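Local coordinates for alpha-ketoglutarate-dependent non-heme iron oxygenase EasH (Aspergillus japonicus, PDB 5M0T) that catalyses an iron- and 2-oxoglutarate-dependent oxidation in the biosynthesis of the ergot alkaloid cycloclavine, at the interface of chains A and B. Numbering follows the deposited sequence. Chains: chain A/B, Alpha-ketoglutarate-dependent non-heme iron oxygenase EasH.

Contact 1: the interface of chains A and B. Residues chain A 57, 59, 76-78; chain B 275-276.
A:Lys57 and B:Asp275 approach from opposite directions across the subunit boundary and form a salt bridge, the ammonium NZ lying 2.5 Å from carboxylate OD2. The lysine comes in on the syn side of that oxygen, 29° out of the carboxylate plane. Its long, bendable chain suits the task: after a turn at chi2 (-55°) it brings NZ to strand 75-77. There NZ of A:Lys57 also donates to the carbonyl O of A:Gln76 at 3.1 Å. That second bond probably helps to hold the ammonium in place beside its partner.

The other carboxylate oxygen is held by backbone. OD1 of B:Asp275 accepts from the amide N of A:Ser78 at 2.6 Å, met nearly along its C-O axis. With CG of B:Asp275 anti to its own N (chi1 -159°), the short side chain reaches into chain A and gives one oxygen to a charge and the other to an N-H, which limits rotation of the carboxylate. Within chain A, the hydroxyl OG of A:Ser78 donates to OE1 of A:Gln76 at 2.8 Å, which helps set the turn of the amide. NE2 of A:Gln76 then faces the carbonyl O of B:Asp275, though at 3.4 Å that bond is weak.

Apolar packing borders the polar group. CB of B:Leu276 sits in plane at the six-membered edge of the A:Trp59 indole, 3.6 Å from CZ3, the two side chains crossing at about a right angle. CG of B:Leu276 rests 3.7 Å from CB of A:Ser78, a residue small enough to admit the branched leucine beside its backbone.

The site probably helps dock the segment following strand 269-271 of one subunit onto strand 75-77 of the other, pairing charge with hydrophobic cover.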
# COMPACT_ATOMS: atom_id res chain seq x y z
N LYS A 57 10.65 11.02 -22.57
CA LYS A 57 11.71 10.15 -23.11
C LYS A 57 11.30 8.67 -23.25
O LYS A 57 10.22 8.27 -22.82
CB LYS A 57 13.03 10.30 -22.31
CG LYS A 57 13.17 9.46 -21.03
CD LYS A 57 12.03 9.66 -20.05
CE LYS A 57 12.26 8.81 -18.82
NZ LYS A 57 10.96 8.42 -18.22
N TRP A 59 11.24 4.57 -22.69
CA TRP A 59 11.35 3.61 -21.57
C TRP A 59 12.71 2.89 -21.60
O TRP A 59 13.06 2.26 -22.61
CB TRP A 59 10.21 2.58 -21.63
CG TRP A 59 10.35 1.47 -20.61
CD1 TRP A 59 10.99 0.27 -20.76
CD2 TRP A 59 9.84 1.48 -19.27
NE1 TRP A 59 10.91 -0.47 -19.61
CE2 TRP A 59 10.21 0.24 -18.67
CE3 TRP A 59 9.10 2.40 -18.51
CZ2 TRP A 59 9.87 -0.09 -17.35
CZ3 TRP A 59 8.76 2.08 -17.21
CH2 TRP A 59 9.15 0.84 -16.64
N GLN A 76 7.25 7.34 -22.28
CA GLN A 76 6.52 7.53 -21.04
C GLN A 76 7.19 8.51 -20.08
O GLN A 76 8.42 8.59 -20.00
CB GLN A 76 6.22 6.18 -20.34
CG GLN A 76 7.40 5.45 -19.70
CD GLN A 76 7.76 5.87 -18.26
OE1 GLN A 76 6.92 6.35 -17.51
NE2 GLN A 76 9.02 5.69 -17.89
N LEU A 77 6.35 9.28 -19.38
CA LEU A 77 6.75 10.09 -18.23
C LEU A 77 5.75 9.79 -17.13
O LEU A 77 4.56 9.82 -17.38
CB LEU A 77 6.70 11.57 -18.58
CG LEU A 77 7.06 12.57 -17.46
CD1 LEU A 77 8.53 12.47 -17.08
CD2 LEU A 77 6.69 13.98 -17.89
N SER A 78 6.24 9.52 -15.92
CA SER A 78 5.41 9.26 -14.76
C SER A 78 5.81 10.18 -13.59
O SER A 78 6.55 11.12 -13.80
CB SER A 78 5.50 7.78 -14.41
OG SER A 78 5.03 7.01 -15.51
N ASP B 275 9.17 7.32 -11.42
CA ASP B 275 8.95 7.28 -12.86
C ASP B 275 8.76 5.85 -13.38
O ASP B 275 9.14 5.55 -14.51
CB ASP B 275 10.11 7.99 -13.57
CG ASP B 275 9.75 8.45 -14.97
OD1 ASP B 275 8.57 8.45 -15.35
OD2 ASP B 275 10.67 8.82 -15.72
N LEU B 276 8.18 4.97 -12.55
CA LEU B 276 8.03 3.53 -12.83
C LEU B 276 9.34 2.71 -12.85
O LEU B 276 9.30 1.48 -13.03
CB LEU B 276 7.26 3.32 -14.15
CG LEU B 276 5.93 4.06 -14.30
CD1 LEU B 276 5.40 3.90 -15.72
CD2 LEU B 276 4.93 3.53 -13.28

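Contact 2: the interface of chains A and B. Residues chain A 235-238; chain B 271-273.
B:Trp272 and B:Ile271 form the apolar centre against A:Thr235, A:Pro236 and A:Val237. The side chains of B:Trp272 and A:Pro236 lie side by side, pointing the same way, with CZ3 of the indole 3.7 Å from proline CD; the rigid proline ring suits packing against this corner of the indole. The methyl CG2 of A:Thr235 lies 3.9 Å from CE3 of B:Trp272. B:Ile271 offers its two branches to different neighbours: CD1, at the end of an extended chain (chi2 179°), reaches CB of A:Thr235 at 3.9 Å, while CG2 meets CG2 of A:Val237 at 4.0 Å. Both pairs cross at about a right angle.

Further out, backbone polarity takes over. The amide N of B:Trp272 donates to the carbonyl O of A:Pro236 at 3.2 Å, in the carbonyl plane and on a lone pair; this same oxygen lies in plane at the indole edge. The carbonyl O of A:Val237 accepts two bonds from B:Thr273, from opposite faces of its plane: the amide N at 2.7 Å, and the hydroxyl OG1 from 41° out of that plane. Chi1 of 65° sets OG1 between the threonine's backbone N and carbonyl carbon, where it can reach the same oxygen as the amide.

A parallel beta bridge joins A:Glu238 to B:Thr273, so the loop after strand 222-231 of chain A runs beside the segment leaving strand 269-271 of chain B.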
# COMPACT_ATOMS: atom_id res chain seq x y z
N THR A 235 -0.47 -0.46 -1.80
CA THR A 235 0.70 0.37 -2.00
C THR A 235 0.67 1.00 -3.40
O THR A 235 0.43 0.31 -4.39
CB THR A 235 1.99 -0.47 -1.82
OG1 THR A 235 1.97 -1.11 -0.54
CG2 THR A 235 3.22 0.41 -1.93
N PRO A 236 0.91 2.31 -3.49
CA PRO A 236 1.04 2.96 -4.79
C PRO A 236 2.23 2.48 -5.64
O PRO A 236 3.31 2.17 -5.10
CB PRO A 236 1.24 4.43 -4.43
CG PRO A 236 0.58 4.59 -3.11
CD PRO A 236 0.84 3.30 -2.40
N VAL A 237 2.05 2.44 -6.95
CA VAL A 237 3.15 2.16 -7.87
C VAL A 237 4.21 3.29 -7.82
O VAL A 237 5.41 3.01 -7.89
CB VAL A 237 2.64 1.93 -9.30
CG1 VAL A 237 3.78 1.89 -10.30
CG2 VAL A 237 1.85 0.63 -9.36
N GLU A 238 3.76 4.54 -7.68
CA GLU A 238 4.64 5.70 -7.60
C GLU A 238 4.85 6.16 -6.17
O GLU A 238 3.88 6.42 -5.46
CB GLU A 238 4.07 6.85 -8.41
CG GLU A 238 4.08 6.58 -9.91
CD GLU A 238 3.38 7.65 -10.70
OE1 GLU A 238 3.01 8.71 -10.12
OE2 GLU A 238 3.18 7.43 -11.92
N ILE B 271 6.79 -1.91 -7.52
CA ILE B 271 5.97 -0.84 -6.97
C ILE B 271 6.80 0.01 -6.00
O ILE B 271 7.88 -0.41 -5.56
CB ILE B 271 4.67 -1.37 -6.32
CG1 ILE B 271 4.95 -2.25 -5.11
CG2 ILE B 271 3.85 -2.16 -7.35
CD1 ILE B 271 3.68 -2.76 -4.45
N TRP B 272 6.27 1.19 -5.68
CA TRP B 272 7.00 2.22 -4.94
C TRP B 272 8.24 2.66 -5.75
O TRP B 272 9.38 2.52 -5.33
CB TRP B 272 7.34 1.72 -3.53
CG TRP B 272 7.40 2.80 -2.50
CD1 TRP B 272 8.48 3.15 -1.75
CD2 TRP B 272 6.32 3.65 -2.07
NE1 TRP B 272 8.15 4.18 -0.89
CE2 TRP B 272 6.84 4.52 -1.09
CE3 TRP B 272 4.98 3.80 -2.46
CZ2 TRP B 272 6.06 5.50 -0.47
CZ3 TRP B 272 4.21 4.78 -1.84
CH2 TRP B 272 4.75 5.61 -0.85
N THR B 273 7.96 3.21 -6.92
CA THR B 273 8.95 3.56 -7.91
C THR B 273 9.06 5.07 -8.09
O THR B 273 8.19 5.84 -7.63
CB THR B 273 8.54 2.94 -9.25
OG1 THR B 273 7.32 3.54 -9.68
CG2 THR B 273 8.34 1.43 -9.10

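The C-alpha centres of contact 1 and contact 2 lie about 13 Å apart, and no residue belongs to both. They are nevertheless joined through chain B, whose stretch from the end of strand 269-271 onward supplies residues 271-273 to contact 2 and 275-276 to contact 1. Chain A receives it at stretches distant in sequence: residues 57 and 59 and strand 75-77 with A:Ser78 in contact 1, and the loop after strand 222-231 in contact 2. Because the interface is two-fold symmetric, both contacts recur with the chains exchanged, consistent with a dimer, although the structure alone does not show that it forms in solution.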